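Local coordinates for protein sesquisabinene B synthase 2 (Santalum album, PDB 6A2A) that probably cyclises a prenyl diphosphate to the sesquiterpene sesquisabinene B, using magnesium or manganese ions, as a class I plant terpene synthase, at residues 261-264 / 265-268; 382-385 / 386-390; 248-251 / 252-255. All coordinates share one frame; numbering follows the deposited sequence.

Interaction 1 of 3, residues 261-264 / 265-268; sequences GRLS and RWWV
Four backbone hydrogen bonds of the i to i+4 kind join G261-S264 to R265-V268 as consecutive turns of one α-helix. R265 N reaches G261 O at 3.0 Å, W266 N does the same to R262 O, W267 N donates to L263 O at 2.8 Å, and the bond from V268 N to S264 O is almost straight at 174°.

The polar side-chain contact is a fold-back. The R265 chain bends about CG-CD (chi3 -71°) and lays its guanidinium over the carbonyl of G261, whose O lies 3.4 Å above the centre of that plane. R265 NH2 also comes within 3.8 Å of R262 CG, while the two guanidinium planes stand 65° apart; the head of R262 turns to a salt bridge with E303.

Apolar contact is slight: L263 CD2 approaches W266 CE3 at 4.5 Å. The backbone oxygen L263 O sits at the edge of the W266 ring, in its plane.

Within helix 239-270, L263 and W267 face helices 299-321 and 281-292, and W266 makes a cation-pi contact with K307. Helix 41-50 lies against another face, where Y41 and Q45 meet S264, R265 and V268.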
ATOM      1  N   GLY A 261      -8.425   5.764  -4.480  1.00 21.56           N
ATOM      2  CA  GLY A 261      -8.015   5.986  -3.128  1.00 21.79           C
ATOM      3  C   GLY A 261      -6.720   5.278  -2.786  1.00 22.01           C
ATOM      4  O   GLY A 261      -5.800   5.915  -2.236  1.00 21.52           O
ATOM      5  N   ARG A 262      -6.658   3.969  -3.087  1.00 22.11           N
ATOM      6  CA  ARG A 262      -5.477   3.182  -2.836  1.00 23.59           C
ATOM      7  C   ARG A 262      -4.279   3.739  -3.617  1.00 23.02           C
ATOM      8  O   ARG A 262      -3.173   3.869  -3.071  1.00 21.93           O
ATOM      9  CB  ARG A 262      -5.684   1.730  -3.218  1.00 24.00           C
ATOM     10  CG  ARG A 262      -6.514   0.965  -2.196  1.00 28.30           C
ATOM     11  CD  ARG A 262      -6.489  -0.529  -2.435  1.00 28.03           C
ATOM     12  NE  ARG A 262      -7.347  -0.884  -3.535  1.00 28.15           N
ATOM     13  CZ  ARG A 262      -8.664  -1.049  -3.481  1.00 31.82           C
ATOM     14  NH1 ARG A 262      -9.330  -0.921  -2.336  1.00 32.69           N
ATOM     15  NH2 ARG A 262      -9.322  -1.285  -4.597  1.00 31.65           N
ATOM     16  N   LEU A 263      -4.518   4.048  -4.890  1.00 21.05           N
ATOM     17  CA  LEU A 263      -3.402   4.500  -5.772  1.00 20.69           C
ATOM     18  C   LEU A 263      -2.877   5.861  -5.330  1.00 20.19           C
ATOM     19  O   LEU A 263      -1.657   6.082  -5.367  1.00 20.58           O
ATOM     20  CB  LEU A 263      -3.917   4.533  -7.203  1.00 21.30           C
ATOM     21  CG  LEU A 263      -4.002   3.168  -7.857  1.00 19.88           C
ATOM     22  CD1 LEU A 263      -4.777   3.250  -9.138  1.00 20.11           C
ATOM     23  CD2 LEU A 263      -2.618   2.600  -8.124  1.00 22.11           C
ATOM     24  N   SER A 264      -3.760   6.720  -4.874  1.00 21.60           N
ATOM     25  CA  SER A 264      -3.412   8.063  -4.382  1.00 22.36           C
ATOM     26  C   SER A 264      -2.555   7.925  -3.140  1.00 21.80           C
ATOM     27  O   SER A 264      -1.504   8.593  -2.984  1.00 21.87           O
ATOM     28  CB  SER A 264      -4.645   8.870  -4.068  1.00 24.82           C
ATOM     29  OG  SER A 264      -5.277   9.249  -5.263  1.00 36.16           O
ATOM     30  N   ARG A 265      -2.997   7.044  -2.225  1.00 22.64           N
ATOM     31  CA  ARG A 265      -2.189   6.823  -1.011  1.00 23.41           C
ATOM     32  C   ARG A 265      -0.802   6.277  -1.372  1.00 20.97           C
ATOM     33  O   ARG A 265       0.204   6.730  -0.810  1.00 21.61           O
ATOM     34  CB  ARG A 265      -2.946   5.927  -0.024  1.00 25.81           C
ATOM     35  CG  ARG A 265      -4.119   6.639   0.631  1.00 32.36           C
ATOM     36  CD  ARG A 265      -4.803   5.857   1.739  1.00 35.94           C
ATOM     37  NE  ARG A 265      -5.558   4.726   1.219  1.00 45.16           N
ATOM     38  CZ  ARG A 265      -6.825   4.788   0.829  1.00 46.02           C
ATOM     39  NH1 ARG A 265      -7.512   5.907   0.981  1.00 47.57           N
ATOM     40  NH2 ARG A 265      -7.394   3.741   0.266  1.00 42.62           N
ATOM     41  N   TRP A 266      -0.704   5.328  -2.297  1.00 19.85           N
ATOM     42  CA  TRP A 266       0.557   4.804  -2.768  1.00 18.33           C
ATOM     43  C   TRP A 266       1.426   5.954  -3.326  1.00 18.15           C
ATOM     44  O   TRP A 266       2.623   6.015  -3.043  1.00 19.94           O
ATOM     45  CB  TRP A 266       0.336   3.727  -3.843  1.00 21.15           C
ATOM     46  CG  TRP A 266       1.565   3.380  -4.621  1.00 19.11           C
ATOM     47  CD1 TRP A 266       2.608   2.594  -4.217  1.00 20.72           C
ATOM     48  CD2 TRP A 266       1.878   3.808  -5.969  1.00 17.65           C
ATOM     49  NE1 TRP A 266       3.566   2.531  -5.191  1.00 21.04           N
ATOM     50  CE2 TRP A 266       3.135   3.254  -6.292  1.00 17.91           C
ATOM     51  CE3 TRP A 266       1.218   4.603  -6.912  1.00 18.11           C
ATOM     52  CZ2 TRP A 266       3.763   3.473  -7.519  1.00 19.01           C
ATOM     53  CZ3 TRP A 266       1.843   4.802  -8.135  1.00 17.58           C
ATOM     54  CH2 TRP A 266       3.071   4.220  -8.441  1.00 17.30           C
ATOM     55  N   TRP A 267       0.819   6.715  -4.223  1.00 19.84           N
ATOM     56  CA  TRP A 267       1.545   7.821  -4.928  1.00 18.72           C
ATOM     57  C   TRP A 267       2.079   8.837  -3.924  1.00 20.89           C
ATOM     58  O   TRP A 267       3.242   9.174  -3.979  1.00 19.11           O
ATOM     59  CB  TRP A 267       0.619   8.438  -5.955  1.00 19.95           C
ATOM     60  CG  TRP A 267       1.229   9.476  -6.846  1.00 19.34           C
ATOM     61  CD1 TRP A 267       0.873  10.781  -6.928  1.00 21.30           C
ATOM     62  CD2 TRP A 267       2.255   9.271  -7.832  1.00 18.83           C
ATOM     63  NE1 TRP A 267       1.597  11.400  -7.907  1.00 21.92           N
ATOM     64  CE2 TRP A 267       2.469  10.516  -8.462  1.00 19.73           C
ATOM     65  CE3 TRP A 267       2.998   8.164  -8.227  1.00 17.80           C
ATOM     66  CZ2 TRP A 267       3.360  10.672  -9.516  1.00 20.78           C
ATOM     67  CZ3 TRP A 267       3.889   8.312  -9.280  1.00 21.62           C
ATOM     68  CH2 TRP A 267       4.070   9.559  -9.917  1.00 19.47           C
ATOM     69  N   VAL A 268       1.249   9.285  -2.988  1.00 20.39           N
ATOM     70  CA  VAL A 268       1.737  10.218  -1.989  1.00 21.27           C
ATOM     71  C   VAL A 268       2.856   9.539  -1.163  1.00 21.50           C
ATOM     72  O   VAL A 268       3.857  10.200  -0.775  1.00 21.56           O
ATOM     73  CB  VAL A 268       0.546  10.735  -1.143  1.00 21.85           C
ATOM     74  CG1 VAL A 268       1.029  11.489   0.088  1.00 26.53           C
ATOM     75  CG2 VAL A 268      -0.371  11.616  -1.989  1.00 24.87           C
TER

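Interaction 2 of 3, residues 382-385 / 386-390; sequences KVWS and DQLKS
D386 OD1 is gripped by a water at 2.5 Å and, more loosely, by K382 NZ at 3.3 Å, a salt bridge whose hydrogen bond is weak. The same water donates to S385 OG at 2.8 Å and accepts from K389 NZ at 2.9 Å, so one solvent molecule ties together side chains from two successive helical turns. K382 reaches the site because its chain kinks at CB-CG (chi2 63°), which carries CD and CE alongside the carboxylate. The two lysine nitrogens stay 5.2 Å apart with the water between them, accepting from both, weakly from K382; the nearby carboxylate probably offsets part of their like charge. An alanine in place of D386 would probably leave K382 without its counter-ion and the water without one of its acceptors. The other carboxylate oxygen, OD2, is held by N443, and S385 OG also bonds N336.

Away from this cluster, W384 CE3 meets L388 CD2 at 4.3 Å, the methyl lying at the ring edge, while Q387 OE1 stands over a face of the indole and is held by N421. Helix 377-400 thus packs W384 and L388 against helices 325-337 and 299-321, V383 against helix 419-430, and S390 against helix 406-416.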
ATOM      1  N   LYS A 382      13.237  -6.216 -17.513  1.00 18.81           N
ATOM      2  CA  LYS A 382      13.556  -6.251 -18.910  1.00 20.27           C
ATOM      3  C   LYS A 382      12.780  -5.188 -19.695  1.00 21.42           C
ATOM      4  O   LYS A 382      13.374  -4.474 -20.500  1.00 17.91           O
ATOM      5  CB  LYS A 382      13.247  -7.640 -19.488  1.00 22.59           C
ATOM      6  CG  LYS A 382      13.459  -7.716 -21.001  1.00 28.03           C
ATOM      7  CD  LYS A 382      14.882  -7.474 -21.409  1.00 32.24           C
ATOM      8  CE  LYS A 382      15.111  -7.926 -22.839  1.00 40.87           C
ATOM      9  NZ  LYS A 382      16.358  -7.347 -23.385  1.00 43.85           N
ATOM     10  N   VAL A 383      11.452  -5.073 -19.472  1.00 19.11           N
ATOM     11  CA  VAL A 383      10.707  -4.078 -20.252  1.00 18.86           C
ATOM     12  C   VAL A 383      11.105  -2.664 -19.841  1.00 17.63           C
ATOM     13  O   VAL A 383      11.162  -1.771 -20.698  1.00 17.71           O
ATOM     14  CB  VAL A 383       9.183  -4.286 -20.223  1.00 19.05           C
ATOM     15  CG1 VAL A 383       8.861  -5.626 -20.869  1.00 20.95           C
ATOM     16  CG2 VAL A 383       8.599  -4.211 -18.798  1.00 19.53           C
ATOM     17  N   TRP A 384      11.463  -2.408 -18.596  1.00 17.07           N
ATOM     18  CA  TRP A 384      11.976  -1.081 -18.249  1.00 15.88           C
ATOM     19  C   TRP A 384      13.348  -0.801 -18.897  1.00 18.96           C
ATOM     20  O   TRP A 384      13.542   0.274 -19.436  1.00 17.29           O
ATOM     21  CB  TRP A 384      12.024  -0.915 -16.736  1.00 17.62           C
ATOM     22  CG  TRP A 384      10.713  -0.395 -16.195  1.00 17.06           C
ATOM     23  CD1 TRP A 384       9.713  -1.104 -15.596  1.00 17.62           C
ATOM     24  CD2 TRP A 384      10.213   0.951 -16.302  1.00 16.75           C
ATOM     25  NE1 TRP A 384       8.675  -0.262 -15.240  1.00 17.07           N
ATOM     26  CE2 TRP A 384       8.964   1.009 -15.642  1.00 15.67           C
ATOM     27  CE3 TRP A 384      10.725   2.136 -16.832  1.00 18.07           C
ATOM     28  CZ2 TRP A 384       8.208   2.180 -15.565  1.00 17.56           C
ATOM     29  CZ3 TRP A 384       9.991   3.287 -16.734  1.00 19.32           C
ATOM     30  CH2 TRP A 384       8.776   3.327 -16.040  1.00 17.67           C
ATOM     31  N   SER A 385      14.241  -1.776 -18.888  1.00 18.19           N
ATOM     32  CA  SER A 385      15.511  -1.636 -19.564  1.00 20.04           C
ATOM     33  C   SER A 385      15.280  -1.340 -21.055  1.00 21.41           C
ATOM     34  O   SER A 385      15.817  -0.385 -21.565  1.00 19.46           O
ATOM     35  CB  SER A 385      16.353  -2.872 -19.374  1.00 21.92           C
ATOM     36  OG  SER A 385      17.443  -2.866 -20.266  1.00 23.56           O
ATOM     37  N   ASP A 386      14.387  -2.076 -21.710  1.00 19.67           N
ATOM     38  CA  ASP A 386      14.088  -1.831 -23.140  1.00 19.21           C
ATOM     39  C   ASP A 386      13.568  -0.390 -23.325  1.00 18.05           C
ATOM     40  O   ASP A 386      13.954   0.334 -24.264  1.00 19.12           O
ATOM     41  CB  ASP A 386      13.081  -2.841 -23.662  1.00 21.03           C
ATOM     42  CG  ASP A 386      13.594  -4.241 -23.829  1.00 24.00           C
ATOM     43  OD1 ASP A 386      14.842  -4.483 -23.822  1.00 26.33           O
ATOM     44  OD2 ASP A 386      12.732  -5.153 -24.072  1.00 22.73           O
ATOM     45  N   GLN A 387      12.656   0.040 -22.453  1.00 18.22           N
ATOM     46  CA  GLN A 387      12.053   1.382 -22.574  1.00 19.72           C
ATOM     47  C   GLN A 387      13.091   2.484 -22.378  1.00 17.97           C
ATOM     48  O   GLN A 387      13.175   3.462 -23.171  1.00 18.07           O
ATOM     49  CB  GLN A 387      10.923   1.545 -21.568  1.00 21.20           C
ATOM     50  CG  GLN A 387      10.192   2.842 -21.802  1.00 22.64           C
ATOM     51  CD  GLN A 387       8.837   2.884 -21.173  1.00 24.89           C
ATOM     52  OE1 GLN A 387       8.381   1.914 -20.601  1.00 23.96           O
ATOM     53  NE2 GLN A 387       8.162   4.004 -21.387  1.00 34.25           N
ATOM     54  N   LEU A 388      13.984   2.352 -21.406  1.00 17.90           N
ATOM     55  CA  LEU A 388      14.937   3.439 -21.223  1.00 18.91           C
ATOM     56  C   LEU A 388      16.013   3.449 -22.330  1.00 20.44           C
ATOM     57  O   LEU A 388      16.563   4.512 -22.655  1.00 20.02           O
ATOM     58  CB  LEU A 388      15.587   3.290 -19.839  1.00 21.89           C
ATOM     59  CG  LEU A 388      14.645   3.382 -18.642  1.00 21.56           C
ATOM     60  CD1 LEU A 388      15.482   3.389 -17.387  1.00 23.73           C
ATOM     61  CD2 LEU A 388      13.725   4.587 -18.704  1.00 22.52           C
ATOM     62  N   LYS A 389      16.297   2.306 -22.887  1.00 20.20           N
ATOM     63  CA  LYS A 389      17.170   2.272 -24.047  1.00 23.58           C
ATOM     64  C   LYS A 389      16.517   3.020 -25.211  1.00 21.53           C
ATOM     65  O   LYS A 389      17.199   3.722 -25.925  1.00 22.06           O
ATOM     66  CB  LYS A 389      17.468   0.840 -24.450  1.00 25.17           C
ATOM     67  CG  LYS A 389      18.444   0.142 -23.507  1.00 26.10           C
ATOM     68  CD  LYS A 389      18.676  -1.285 -23.919  1.00 28.91           C
ATOM     69  CE  LYS A 389      19.808  -2.008 -23.212  1.00 33.14           C
ATOM     70  NZ  LYS A 389      19.736  -3.456 -23.533  1.00 36.24           N
ATOM     71  N   SER A 390      15.190   2.949 -25.330  1.00 19.76           N
ATOM     72  CA  SER A 390      14.535   3.646 -26.409  1.00 18.15           C
ATOM     73  C   SER A 390      14.538   5.165 -26.149  1.00 18.91           C
ATOM     74  O   SER A 390      14.623   5.980 -27.084  1.00 21.65           O
ATOM     75  CB  SER A 390      13.165   3.053 -26.669  1.00 19.42           C
ATOM     76  OG  SER A 390      12.212   3.600 -25.730  1.00 18.33           O
TER
HETATM   77  O   HOH W   1      17.061  -4.164 -22.662  1.00 30.73           O

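Interaction 3 of 3, residues 248-251 / 252-255; sequences DFNI and VQSF
D248 meets V252 one turn further along the helix: its OD2 lies 3.7 Å from V252 CG2, and its carbonyl takes a nearly linear hydrogen bond from V252 N (2.9 Å, 175°). The carboxylate is pinned from outside as well, OD2 by the hydroxyl of Y95 and OD1 by the amide of Q96, which gives both oxygens of this buried carboxylate a polar partner.

F249 accepts from Q253 N through its carbonyl at 2.8 Å, and its ring turns an edge to the Q253 amide, with NE2 3.9 Å from CE1 and the two planes 79° apart. That amide nitrogen is spent on the carbonyls of V556 and H559, whereas R221 forms a cation-pi contact with the ring and bonds F249 O.

The N250 amide finds its partner outside this turn, OD1 receiving the backbone N of I561. The N250 carbonyl is shared between S254 N and a water 2.7 Å away; the water also donates to Q253 OE1, closing a bridge along the helix.

I251 O attracts the most donors. S254 OG bonds it at 2.7 Å, in the carbonyl plane on a lone pair, since a chi1 of 73° swings the hydroxyl back over the preceding turn; S254 N and F255 N add weak bonds. The F255 ring lies beside the I251 side chain, pointing the same way, with CE2 4.1 Å from I251 CG2.

A serine hydroxyl returning to a carbonyl three residues earlier is a familiar intrahelical motif. Here it belongs to a long helix of the all-helical plant terpene synthase fold, joined by D248 to residues Y95 and Q96 and by N250 and Q253 to the C-terminal part of the chain.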
ATOM      1  N   ASP A 248     -25.603  -0.178 -12.554  1.00 28.58           N
ATOM      2  CA  ASP A 248     -24.350  -0.900 -12.760  1.00 26.40           C
ATOM      3  C   ASP A 248     -23.217   0.105 -12.939  1.00 26.86           C
ATOM      4  O   ASP A 248     -22.130  -0.133 -12.407  1.00 26.06           O
ATOM      5  CB  ASP A 248     -24.411  -1.835 -13.913  1.00 27.10           C
ATOM      6  CG  ASP A 248     -23.226  -2.797 -13.956  1.00 30.51           C
ATOM      7  OD1 ASP A 248     -23.154  -3.700 -13.089  1.00 28.65           O
ATOM      8  OD2 ASP A 248     -22.333  -2.564 -14.817  1.00 27.36           O
ATOM      9  N   PHE A 249     -23.474   1.206 -13.635  1.00 24.96           N
ATOM     10  CA  PHE A 249     -22.450   2.236 -13.775  1.00 24.88           C
ATOM     11  C   PHE A 249     -21.988   2.705 -12.406  1.00 27.32           C
ATOM     12  O   PHE A 249     -20.787   2.703 -12.112  1.00 24.99           O
ATOM     13  CB  PHE A 249     -22.929   3.435 -14.578  1.00 26.26           C
ATOM     14  CG  PHE A 249     -21.776   4.301 -15.008  1.00 24.43           C
ATOM     15  CD1 PHE A 249     -21.270   5.265 -14.163  1.00 24.43           C
ATOM     16  CD2 PHE A 249     -21.128   4.064 -16.205  1.00 24.56           C
ATOM     17  CE1 PHE A 249     -20.151   5.992 -14.521  1.00 25.98           C
ATOM     18  CE2 PHE A 249     -20.034   4.823 -16.572  1.00 22.24           C
ATOM     19  CZ  PHE A 249     -19.538   5.760 -15.724  1.00 20.63           C
ATOM     20  N   ASN A 250     -22.935   3.083 -11.545  1.00 26.50           N
ATOM     21  CA  ASN A 250     -22.577   3.563 -10.229  1.00 27.00           C
ATOM     22  C   ASN A 250     -21.867   2.479  -9.400  1.00 27.30           C
ATOM     23  O   ASN A 250     -20.953   2.824  -8.610  1.00 28.50           O
ATOM     24  CB  ASN A 250     -23.790   4.123  -9.484  1.00 26.66           C
ATOM     25  CG  ASN A 250     -24.284   5.445 -10.012  1.00 30.84           C
ATOM     26  OD1 ASN A 250     -23.697   6.058 -10.920  1.00 30.13           O
ATOM     27  ND2 ASN A 250     -25.402   5.891  -9.462  1.00 30.28           N
ATOM     28  N   ILE A 251     -22.247   1.212  -9.525  1.00 25.16           N
ATOM     29  CA  ILE A 251     -21.619   0.175  -8.722  1.00 26.26           C
ATOM     30  C   ILE A 251     -20.151   0.011  -9.172  1.00 26.57           C
ATOM     31  O   ILE A 251     -19.250  -0.027  -8.344  1.00 25.54           O
ATOM     32  CB  ILE A 251     -22.395  -1.145  -8.827  1.00 27.62           C
ATOM     33  CG1 ILE A 251     -23.766  -0.997  -8.156  1.00 32.14           C
ATOM     34  CG2 ILE A 251     -21.597  -2.297  -8.259  1.00 28.78           C
ATOM     35  CD1 ILE A 251     -24.722  -2.143  -8.451  1.00 32.50           C
ATOM     36  N   VAL A 252     -19.953  -0.077 -10.482  1.00 24.90           N
ATOM     37  CA  VAL A 252     -18.584  -0.174 -11.028  1.00 25.16           C
ATOM     38  C   VAL A 252     -17.813   1.078 -10.595  1.00 22.60           C
ATOM     39  O   VAL A 252     -16.697   0.944 -10.101  1.00 26.31           O
ATOM     40  CB  VAL A 252     -18.573  -0.343 -12.552  1.00 23.72           C
ATOM     41  CG1 VAL A 252     -17.143  -0.367 -13.079  1.00 24.41           C
ATOM     42  CG2 VAL A 252     -19.284  -1.604 -12.979  1.00 25.29           C
ATOM     43  N   GLN A 253     -18.401   2.249 -10.719  1.00 23.53           N
ATOM     44  CA  GLN A 253     -17.721   3.467 -10.328  1.00 25.25           C
ATOM     45  C   GLN A 253     -17.237   3.373  -8.881  1.00 27.04           C
ATOM     46  O   GLN A 253     -16.176   3.946  -8.555  1.00 26.00           O
ATOM     47  CB  GLN A 253     -18.623   4.672 -10.547  1.00 22.95           C
ATOM     48  CG  GLN A 253     -17.972   5.997 -10.281  1.00 23.98           C
ATOM     49  CD  GLN A 253     -18.954   7.141 -10.312  1.00 26.28           C
ATOM     50  OE1 GLN A 253     -19.786   7.276  -9.411  1.00 29.50           O
ATOM     51  NE2 GLN A 253     -18.896   7.945 -11.360  1.00 23.13           N
ATOM     52  N   SER A 254     -18.036   2.773  -7.970  1.00 27.54           N
ATOM     53  CA  SER A 254     -17.619   2.692  -6.525  1.00 29.17           C
ATOM     54  C   SER A 254     -16.351   1.854  -6.387  1.00 26.12           C
ATOM     55  O   SER A 254     -15.565   2.164  -5.522  1.00 28.07           O
ATOM     56  CB  SER A 254     -18.704   2.149  -5.580  1.00 29.92           C
ATOM     57  OG  SER A 254     -18.879   0.733  -5.750  1.00 34.76           O
ATOM     58  N   PHE A 255     -16.195   0.797  -7.188  1.00 25.88           N
ATOM     59  CA  PHE A 255     -14.936   0.034  -7.207  1.00 27.58           C
ATOM     60  C   PHE A 255     -13.779   0.934  -7.683  1.00 25.26           C
ATOM     61  O   PHE A 255     -12.699   0.922  -7.073  1.00 23.14           O
ATOM     62  CB  PHE A 255     -14.950  -1.169  -8.142  1.00 29.61           C
ATOM     63  CG  PHE A 255     -15.711  -2.367  -7.665  1.00 34.66           C
ATOM     64  CD1 PHE A 255     -15.079  -3.341  -6.914  1.00 35.40           C
ATOM     65  CD2 PHE A 255     -17.045  -2.547  -8.036  1.00 34.27           C
ATOM     66  CE1 PHE A 255     -15.777  -4.470  -6.511  1.00 42.34           C
ATOM     67  CE2 PHE A 255     -17.747  -3.672  -7.618  1.00 37.72           C
ATOM     68  CZ  PHE A 255     -17.103  -4.635  -6.865  1.00 37.88           C
TER
HETATM   69  O   HOH W   2     -20.799   5.378  -7.645  1.00 33.30           O

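How the interactions relate
Interactions 3 and 1 follow one another on helix 239-270, their centres 20 Å apart and their nearest atoms about 5 Å. Interaction 2 comes later in the chain, on helix 377-400 in the metal-binding family region, with its centre 25 Å from interaction 1 and 36 Å from interaction 3. None of the three touches another. Helix 299-321, which carries the magnesium-binding D316 and D320, packs against residues of both interactions 1 and 2: the side chain of Q387 lies about 6 Å from that of D316, and that of W267 about 11 Å. Interaction 3 lies away from the metal-binding residues, so the long helix spans from there toward the metal-binding region.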